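Local atomic coordinates of lipoprotein (Shewanella oneidensis, PDB entry 3LHN), a protein that is of unknown function but, as a putative NlpE-type lipoprotein with a calycin-like barrel, is probably membrane-anchored and may bind lipid. Residues V32-L37 and Q46-L51; E58-Y63 and I70-G75; S41-Q46 and I62-D67. One frame throughout, in Å; residues are numbered along the deposited sequence.

Interaction 1: V32-L37 and Q46-L51; sequences VYEGVL and QTTLTL
Tyr-33 and Gly-35 exchange backbone hydrogen bonds with Leu-49 and Thr-47 respectively, joining 32-37 and 46-51 as antiparallel neighbours whose directions differ by 164°. This is the first hairpin of an antiparallel, up-and-down barrel of the calycin type, and it illustrates how alternation along a strand sorts side chains between the two sides of a barrel wall. The two bonds within a pair need not be alike. The bond from Leu-49 N to Tyr-33 O spans 2.8 Å, almost straight at 170° and in the carbonyl plane, whereas the return bond from Tyr-33 N reaches Leu-49 O more bent and tilted from that oxygen's plane. The same Leu-49 O lies in plane at the edge of the Tyr-33 ring, 3.5 Å from Tyr-33 CD1; Tyr-33 CG stands beside its own backbone N (chi1 -58°), the same N that bonds to Leu-49 O. Farther along the ring, Tyr-33 CE1 meets Leu-51 CD1 at 4.2 Å, the side chains crossing at about a right angle. Leu-101 and Leu-121 also pack on this tyrosine, and its OH is hydrogen-bonded to Trp-29 O. On the same face, Gly-35 puts no side chain between Tyr-33 and Leu-37, and Leu-37 CD1 leans across to within 3.5 Å of Thr-47 OG1, a hydroxyl hydrogen-bonded to Ile-45 O.

The opposite face carries Val-32, Glu-34, Thr-48 and Thr-50. Glu-34 and Thr-48 run side by side, while Glu-34 OE2 forms a salt bridge to Lys-124 on the other flank of 32-37. Val-32 spreads its two methyls between two threonines: Val-32 CG1 touches Thr-48 CG2 at 3.6 Å, and Val-32 CG2 lies 3.6 Å from Thr-50 OG1.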
loop_
_atom_site.group_PDB
_atom_site.type_symbol
_atom_site.label_atom_id
_atom_site.label_comp_id
_atom_site.label_asym_id
_atom_site.label_seq_id
_atom_site.Cartn_x
_atom_site.Cartn_y
_atom_site.Cartn_z
ATOM N N VAL A 32 17.576 17.408 -6.625
ATOM C CA VAL A 32 17.410 16.594 -5.458
ATOM C C VAL A 32 16.567 17.302 -4.430
ATOM O O VAL A 32 16.827 18.455 -4.088
ATOM C CB VAL A 32 18.786 16.281 -4.839
ATOM C CG1 VAL A 32 18.681 15.392 -3.579
ATOM C CG2 VAL A 32 19.711 15.624 -5.888
ATOM N N TYR A 33 15.552 16.644 -3.925
ATOM C CA TYR A 33 14.591 17.202 -2.972
ATOM C C TYR A 33 14.515 16.343 -1.751
ATOM O O TYR A 33 14.540 15.081 -1.867
ATOM C CB TYR A 33 13.219 17.268 -3.651
ATOM C CG TYR A 33 13.177 18.097 -4.926
ATOM C CD1 TYR A 33 13.536 17.529 -6.161
ATOM C CD2 TYR A 33 12.726 19.414 -4.896
ATOM C CE1 TYR A 33 13.530 18.274 -7.300
ATOM C CE2 TYR A 33 12.676 20.172 -6.036
ATOM C CZ TYR A 33 13.081 19.583 -7.242
ATOM O OH TYR A 33 12.987 20.340 -8.414
ATOM N N GLU A 34 14.447 16.968 -0.579
ATOM C CA GLU A 34 14.504 16.233 0.669
ATOM C C GLU A 34 13.451 16.690 1.653
ATOM O O GLU A 34 13.072 17.892 1.690
ATOM C CB GLU A 34 15.879 16.476 1.312
ATOM C CG GLU A 34 17.042 15.934 0.506
ATOM C CD GLU A 34 18.413 16.211 1.112
ATOM O OE1 GLU A 34 18.553 17.097 1.959
ATOM O OE2 GLU A 34 19.375 15.573 0.676
ATOM N N GLY A 35 12.967 15.764 2.461
ATOM C CA GLY A 35 12.080 16.095 3.543
ATOM C C GLY A 35 11.841 14.883 4.405
ATOM O O GLY A 35 12.422 13.845 4.158
ATOM N N VAL A 36 11.043 15.040 5.454
ATOM C CA VAL A 36 10.673 13.941 6.329
ATOM C C VAL A 36 9.137 13.848 6.300
ATOM O O VAL A 36 8.442 14.698 6.837
ATOM C CB VAL A 36 11.174 14.074 7.752
ATOM C CG1 VAL A 36 10.741 12.780 8.548
ATOM C CG2 VAL A 36 12.718 14.261 7.815
ATOM N N LEU A 37 8.625 12.854 5.594
ATOM C CA LEU A 37 7.208 12.706 5.336
ATOM C C LEU A 37 6.561 11.926 6.465
ATOM O O LEU A 37 7.216 11.109 7.140
ATOM C CB LEU A 37 7.000 11.927 4.037
ATOM C CG LEU A 37 7.446 12.533 2.698
ATOM C CD1 LEU A 37 7.373 11.540 1.561
ATOM C CD2 LEU A 37 6.652 13.779 2.365
ATOM N N GLN A 46 12.330 9.689 6.092
ATOM C CA GLN A 46 13.351 10.621 5.625
ATOM C C GLN A 46 13.552 10.342 4.151
ATOM O O GLN A 46 14.058 9.282 3.770
ATOM C CB GLN A 46 14.610 10.425 6.430
ATOM C CG GLN A 46 15.776 11.288 6.053
ATOM C CD GLN A 46 16.933 11.196 7.064
ATOM O OE1 GLN A 46 16.731 11.077 8.287
ATOM N NE2 GLN A 46 18.142 11.243 6.546
ATOM N N THR A 47 13.173 11.278 3.323
ATOM C CA THR A 47 13.033 11.091 1.887
ATOM C C THR A 47 13.976 11.942 1.075
ATOM O O THR A 47 14.151 13.126 1.354
ATOM C CB THR A 47 11.585 11.471 1.494
ATOM O OG1 THR A 47 10.683 10.625 2.202
ATOM C CG2 THR A 47 11.337 11.362 -0.045
ATOM N N THR A 48 14.586 11.354 0.072
ATOM C CA THR A 48 15.441 12.043 -0.913
ATOM C C THR A 48 14.960 11.606 -2.281
ATOM O O THR A 48 14.961 10.410 -2.607
ATOM C CB THR A 48 16.931 11.673 -0.729
ATOM O OG1 THR A 48 17.328 11.872 0.646
ATOM C CG2 THR A 48 17.805 12.517 -1.665
ATOM N N LEU A 49 14.439 12.554 -3.059
ATOM C CA LEU A 49 13.881 12.269 -4.398
ATOM C C LEU A 49 14.665 13.088 -5.395
ATOM O O LEU A 49 14.712 14.307 -5.322
ATOM C CB LEU A 49 12.403 12.610 -4.414
ATOM C CG LEU A 49 11.696 12.481 -5.748
ATOM C CD1 LEU A 49 11.900 11.073 -6.400
ATOM C CD2 LEU A 49 10.191 12.753 -5.548
ATOM N N THR A 50 15.284 12.373 -6.332
ATOM C CA THR A 50 16.146 12.942 -7.377
ATOM C C THR A 50 15.424 12.793 -8.711
ATOM O O THR A 50 15.117 11.683 -9.118
ATOM C CB THR A 50 17.518 12.287 -7.434
ATOM O OG1 THR A 50 18.136 12.415 -6.157
ATOM C CG2 THR A 50 18.382 12.967 -8.457
ATOM N N LEU A 51 15.200 13.900 -9.400
ATOM C CA LEU A 51 14.552 13.939 -10.708
ATOM C C LEU A 51 15.566 14.315 -11.770
ATOM O O LEU A 51 16.351 15.250 -11.596
ATOM C CB LEU A 51 13.427 14.979 -10.760
ATOM C CG LEU A 51 12.355 14.906 -9.676
ATOM C CD1 LEU A 51 11.292 16.010 -9.972
ATOM C CD2 LEU A 51 11.682 13.514 -9.587
#

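Interaction 2: E58-Y63 and I70-G75; sequences ELKSIY and IFKVAG
The rings of Tyr-63 and Phe-71 meet obliquely, their planes at 54° and their centroids 5.0 Å apart, so neither a stack nor an edge-to-face pair describes them. The approach is led by Tyr-63 CE1, 3.5 Å from Phe-71 CD1, with Tyr-63 CD1 close behind. Phe-71 CB lies 4.1 Å from Ser-61 CB. Val-73 of the second subunit also packs against Phe-71, so this side chain serves two contacts at once. An alanine here would probably open a gap beside Tyr-63 CD1 and CE1 and at Val-73 of the second subunit, taking from the tyrosine ring one of its supports.

Between the strands the backbones are held by two hydrogen-bonded pairs. Phe-71 N points at Ser-61 O in an essentially straight bond of 2.8 Å (179°), and Ser-61 N donates in return to Phe-71 O. Leu-59 exchanges a similar pair of bonds with Val-73, their CB atoms 4.2 Å apart on the face that also bears Ser-61 and Phe-71. On the other face Ile-62 and Ile-70 lie side by side, touching through their CG1 atoms. The outer edge of 70-75 pairs in turn with an antiparallel strand of the second subunit. The whole is a beta hairpin in a barrel wall whose sheet continues across a subunit interface.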
loop_
_atom_site.group_PDB
_atom_site.type_symbol
_atom_site.label_atom_id
_atom_site.label_comp_id
_atom_site.label_asym_id
_atom_site.label_seq_id
_atom_site.Cartn_x
_atom_site.Cartn_y
_atom_site.Cartn_z
ATOM N N GLU A 58 15.197 8.724 -8.952
ATOM C CA GLU A 58 15.688 7.829 -7.888
ATOM C C GLU A 58 15.150 8.309 -6.562
ATOM O O GLU A 58 15.231 9.504 -6.282
ATOM C CB GLU A 58 17.216 7.776 -7.877
ATOM C CG GLU A 58 17.881 7.168 -9.088
ATOM C CD GLU A 58 19.327 6.728 -8.823
ATOM O OE1 GLU A 58 19.921 7.136 -7.783
ATOM O OE2 GLU A 58 19.847 5.911 -9.645
ATOM N N LEU A 59 14.591 7.407 -5.761
ATOM C CA LEU A 59 13.978 7.759 -4.498
ATOM C C LEU A 59 14.671 6.945 -3.421
ATOM O O LEU A 59 14.900 5.717 -3.603
ATOM C CB LEU A 59 12.496 7.427 -4.526
ATOM C CG LEU A 59 11.675 7.560 -3.257
ATOM C CD1 LEU A 59 11.553 9.022 -2.800
ATOM C CD2 LEU A 59 10.249 6.915 -3.420
ATOM N N LYS A 60 15.127 7.600 -2.356
ATOM C CA LYS A 60 15.552 6.906 -1.155
ATOM C C LYS A 60 14.594 7.298 -0.040
ATOM O O LYS A 60 14.281 8.483 0.174
ATOM C CB LYS A 60 16.987 7.243 -0.794
ATOM C CG LYS A 60 17.423 6.587 0.516
ATOM C CD LYS A 60 18.843 7.042 0.844
ATOM C CE LYS A 60 19.505 6.199 1.877
ATOM N NZ LYS A 60 20.866 6.824 2.090
ATOM N N SER A 61 14.173 6.309 0.711
ATOM C CA SER A 61 13.218 6.504 1.826
ATOM C C SER A 61 13.736 5.750 3.029
ATOM O O SER A 61 13.810 4.532 2.962
ATOM C CB SER A 61 11.835 5.938 1.493
ATOM O OG SER A 61 11.278 6.520 0.306
ATOM N N ILE A 62 14.143 6.441 4.090
ATOM C CA ILE A 62 14.509 5.787 5.339
ATOM C C ILE A 62 13.330 5.874 6.273
ATOM O O ILE A 62 12.882 6.972 6.683
ATOM C CB ILE A 62 15.715 6.438 6.000
ATOM C CG1 ILE A 62 16.866 6.510 4.966
ATOM C CG2 ILE A 62 16.103 5.729 7.285
ATOM C CD1 ILE A 62 18.132 7.109 5.549
ATOM N N TYR A 63 12.762 4.703 6.574
ATOM C CA TYR A 63 11.664 4.601 7.508
ATOM C C TYR A 63 12.256 4.610 8.909
ATOM O O TYR A 63 12.882 3.649 9.362
ATOM C CB TYR A 63 10.833 3.362 7.203
ATOM C CG TYR A 63 10.030 3.510 5.949
ATOM C CD1 TYR A 63 10.568 3.328 4.678
ATOM C CD2 TYR A 63 8.704 3.875 6.012
ATOM C CE1 TYR A 63 9.788 3.523 3.519
ATOM C CE2 TYR A 63 7.945 4.053 4.882
ATOM C CZ TYR A 63 8.478 3.880 3.642
ATOM O OH TYR A 63 7.671 4.079 2.536
ATOM N N ILE A 70 15.364 0.809 4.916
ATOM C CA ILE A 70 15.720 1.705 3.841
ATOM C C ILE A 70 15.218 1.188 2.520
ATOM O O ILE A 70 15.493 0.042 2.130
ATOM C CB ILE A 70 17.224 1.891 3.764
ATOM C CG1 ILE A 70 17.753 2.442 5.120
ATOM C CG2 ILE A 70 17.588 2.782 2.547
ATOM C CD1 ILE A 70 19.275 2.782 5.143
ATOM N N PHE A 71 14.461 2.022 1.806
ATOM C CA PHE A 71 13.961 1.698 0.475
ATOM C C PHE A 71 14.658 2.538 -0.542
ATOM O O PHE A 71 14.886 3.753 -0.315
ATOM C CB PHE A 71 12.499 2.086 0.328
ATOM C CG PHE A 71 11.544 1.155 0.876
ATOM C CD1 PHE A 71 11.547 0.840 2.224
ATOM C CD2 PHE A 71 10.554 0.607 0.053
ATOM C CE1 PHE A 71 10.627 -0.037 2.756
ATOM C CE2 PHE A 71 9.610 -0.275 0.595
ATOM C CZ PHE A 71 9.647 -0.589 1.945
ATOM N N LYS A 72 14.994 1.965 -1.673
ATOM C CA LYS A 72 15.561 2.712 -2.775
ATOM C C LYS A 72 14.824 2.300 -4.024
ATOM O O LYS A 72 14.816 1.111 -4.308
ATOM C CB LYS A 72 17.017 2.427 -2.936
ATOM C CG LYS A 72 17.845 2.820 -1.792
ATOM C CD LYS A 72 19.254 2.593 -2.087
ATOM C CE LYS A 72 20.112 2.582 -0.831
ATOM N NZ LYS A 72 21.576 2.583 -1.161
ATOM N N VAL A 73 14.245 3.263 -4.773
ATOM C CA VAL A 73 13.386 3.002 -5.924
ATOM C C VAL A 73 13.952 3.767 -7.107
ATOM O O VAL A 73 14.310 4.946 -6.955
ATOM C CB VAL A 73 11.954 3.460 -5.698
ATOM C CG1 VAL A 73 11.031 3.085 -6.877
ATOM C CG2 VAL A 73 11.423 2.879 -4.352
ATOM N N ALA A 74 14.037 3.145 -8.261
ATOM C CA ALA A 74 14.455 3.826 -9.464
ATOM C C ALA A 74 13.412 3.525 -10.511
ATOM O O ALA A 74 12.949 2.385 -10.681
ATOM C CB ALA A 74 15.796 3.337 -9.922
ATOM N N GLY A 75 13.092 4.526 -11.304
ATOM C CA GLY A 75 12.101 4.363 -12.347
ATOM C C GLY A 75 11.917 5.593 -13.178
ATOM O O GLY A 75 12.788 6.450 -13.215
#

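Interaction 3: S41-Q46 and I62-D67; sequences SCEGIQ and IYLGKD
Ile-45 CG2 sits over the centre of the Tyr-63 ring, 4.0 Å from the centroid and only 10° off the ring normal, a clear CH-pi contact at the open end of the barrel hairpin formed by strands 44-51 and 56-64. Ile-45 CD1 adds a second touch, 3.5 Å from Tyr-63 CE2. At the edge of the same ring comes Cys-42 SG, near the ring plane and 3.8 Å from Tyr-63 CD2, in a sulfur-aromatic contact. The ring is thus met by a methyl above it and a sulfur beside it.

The next shell explains these positions. Cys-42 carries SG between its backbone N and carbonyl carbon (chi1 86°), the crowded position, and a disulfide to Cys-39 fixes the sulfur; Cys-39 itself packs on both Ile-45 and Tyr-63. The register rests on Gln-46 and Ile-62, each donating its N-H to the other's carbonyl oxygen: the bond from Ile-62 N is nearly straight, that from Gln-46 N more bent. Leu-64 N adds a single bond of 2.9 Å to Gly-44 O (170°). Toward the open end of the hairpin the pairing slackens, since Glu-43 N approaches Leu-64 O from above the carbonyl plane at a long 3.3 Å.

Leu-64 packs against the backbone opposite, Leu-64 CB lying 3.4 Å from Gly-44 O. Farther out, Glu-43 OE1 is hydrogen-bonded to Thr-112 OG1 of the third subunit, which links this part of the chain to that subunit. Gly-65 follows with backbone angles at which a CB would jam against Leu-64 O, while its CA lies 4.0 Å from Glu-43 OE1.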
loop_
_atom_site.group_PDB
_atom_site.type_symbol
_atom_site.label_atom_id
_atom_site.label_comp_id
_atom_site.label_asym_id
_atom_site.label_seq_id
_atom_site.Cartn_x
_atom_site.Cartn_y
_atom_site.Cartn_z
ATOM N N SER A 41 2.949 3.987 9.897
ATOM C CA SER A 41 3.186 3.214 11.131
ATOM C C SER A 41 4.621 3.244 11.586
ATOM O O SER A 41 5.167 2.245 12.048
ATOM C CB SER A 41 2.716 1.757 10.971
ATOM O OG SER A 41 3.487 1.135 9.983
ATOM N N CYS A 42 5.188 4.430 11.549
ATOM C CA CYS A 42 6.562 4.633 11.988
ATOM C C CYS A 42 6.791 6.100 12.234
ATOM O O CYS A 42 5.923 6.933 11.976
ATOM C CB CYS A 42 7.531 4.024 10.991
ATOM S SG CYS A 42 8.038 5.001 9.569
ATOM N N GLU A 43 7.979 6.411 12.730
ATOM C CA GLU A 43 8.270 7.765 13.153
ATOM C C GLU A 43 8.144 8.781 12.023
ATOM O O GLU A 43 7.691 9.913 12.213
ATOM C CB GLU A 43 9.680 7.784 13.758
ATOM C CG GLU A 43 10.229 9.192 13.903
ATOM C CD GLU A 43 11.524 9.257 14.663
ATOM O OE1 GLU A 43 11.792 8.367 15.488
ATOM O OE2 GLU A 43 12.202 10.277 14.469
ATOM N N GLY A 44 8.608 8.427 10.822
ATOM C CA GLY A 44 8.582 9.327 9.713
ATOM C C GLY A 44 9.412 8.727 8.582
ATOM O O GLY A 44 10.086 7.726 8.797
ATOM N N ILE A 45 9.358 9.350 7.416
ATOM C CA ILE A 45 10.061 8.811 6.254
ATOM C C ILE A 45 11.056 9.869 5.771
ATOM O O ILE A 45 10.644 10.859 5.134
ATOM C CB ILE A 45 9.149 8.421 5.108
ATOM C CG1 ILE A 45 7.920 7.623 5.574
ATOM C CG2 ILE A 45 9.939 7.587 4.102
ATOM C CD1 ILE A 45 6.900 7.397 4.455
ATOM N N GLN A 46 12.330 9.689 6.092
ATOM C CA GLN A 46 13.351 10.621 5.625
ATOM C C GLN A 46 13.552 10.342 4.151
ATOM O O GLN A 46 14.058 9.282 3.770
ATOM C CB GLN A 46 14.610 10.425 6.430
ATOM C CG GLN A 46 15.776 11.288 6.053
ATOM C CD GLN A 46 16.933 11.196 7.064
ATOM O OE1 GLN A 46 16.731 11.077 8.287
ATOM N NE2 GLN A 46 18.142 11.243 6.546
ATOM N N ILE A 62 14.143 6.441 4.090
ATOM C CA ILE A 62 14.509 5.787 5.339
ATOM C C ILE A 62 13.330 5.874 6.273
ATOM O O ILE A 62 12.882 6.972 6.683
ATOM C CB ILE A 62 15.715 6.438 6.000
ATOM C CG1 ILE A 62 16.866 6.510 4.966
ATOM C CG2 ILE A 62 16.103 5.729 7.285
ATOM C CD1 ILE A 62 18.132 7.109 5.549
ATOM N N TYR A 63 12.762 4.703 6.574
ATOM C CA TYR A 63 11.664 4.601 7.508
ATOM C C TYR A 63 12.256 4.610 8.909
ATOM O O TYR A 63 12.882 3.649 9.362
ATOM C CB TYR A 63 10.833 3.362 7.203
ATOM C CG TYR A 63 10.030 3.510 5.949
ATOM C CD1 TYR A 63 10.568 3.328 4.678
ATOM C CD2 TYR A 63 8.704 3.875 6.012
ATOM C CE1 TYR A 63 9.788 3.523 3.519
ATOM C CE2 TYR A 63 7.945 4.053 4.882
ATOM C CZ TYR A 63 8.478 3.880 3.642
ATOM O OH TYR A 63 7.671 4.079 2.536
ATOM N N LEU A 64 12.037 5.705 9.601
ATOM C CA LEU A 64 12.648 6.009 10.884
ATOM C C LEU A 64 11.928 5.281 12.013
ATOM O O LEU A 64 10.760 4.911 11.901
ATOM C CB LEU A 64 12.563 7.511 11.164
ATOM C CG LEU A 64 13.218 8.380 10.103
ATOM C CD1 LEU A 64 12.859 9.847 10.385
ATOM C CD2 LEU A 64 14.747 8.100 10.006
ATOM N N GLY A 65 12.641 5.116 13.114
ATOM C CA GLY A 65 12.097 4.526 14.326
ATOM C C GLY A 65 12.940 3.412 14.874
ATOM O O GLY A 65 14.083 3.177 14.447
ATOM N N LYS A 66 12.332 2.677 15.794
ATOM C CA LYS A 66 13.004 1.606 16.503
ATOM C C LYS A 66 13.302 0.419 15.570
ATOM O O LYS A 66 14.142 -0.433 15.882
ATOM C CB LYS A 66 12.142 1.198 17.721
ATOM C CG LYS A 66 11.980 2.298 18.842
ATOM C CD LYS A 66 10.765 2.055 19.826
ATOM N N ASP A 67 12.592 0.354 14.438
ATOM C CA ASP A 67 12.760 -0.701 13.438
ATOM C C ASP A 67 13.105 -0.121 12.048
ATOM O O ASP A 67 12.315 -0.237 11.119
ATOM C CB ASP A 67 11.464 -1.499 13.336
ATOM C CG ASP A 67 11.583 -2.674 12.392
ATOM O OD1 ASP A 67 12.738 -3.094 12.131
ATOM O OD2 ASP A 67 10.534 -3.196 11.936
#

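The three contacts lie in one eight-stranded sheet, on its first four strands in chain order. Interaction 1 closes before interaction 2 opens, and their centres are 9 Å apart; between them Thr-48 O and Lys-60 N join strands 44-51 and 56-64. Interaction 3 binds the same two strands at the open end of their hairpin, its centre 14 Å from that of interaction 1 and 13 Å from that of interaction 2. It shares Gln-46 with the first and Ile-62 and Tyr-63 with the second. Consecutive hairpins thus share strands, so one continuous stretch of barrel wall reaches a disulfide-bearing end and, through strand 69-79, a neighbouring subunit.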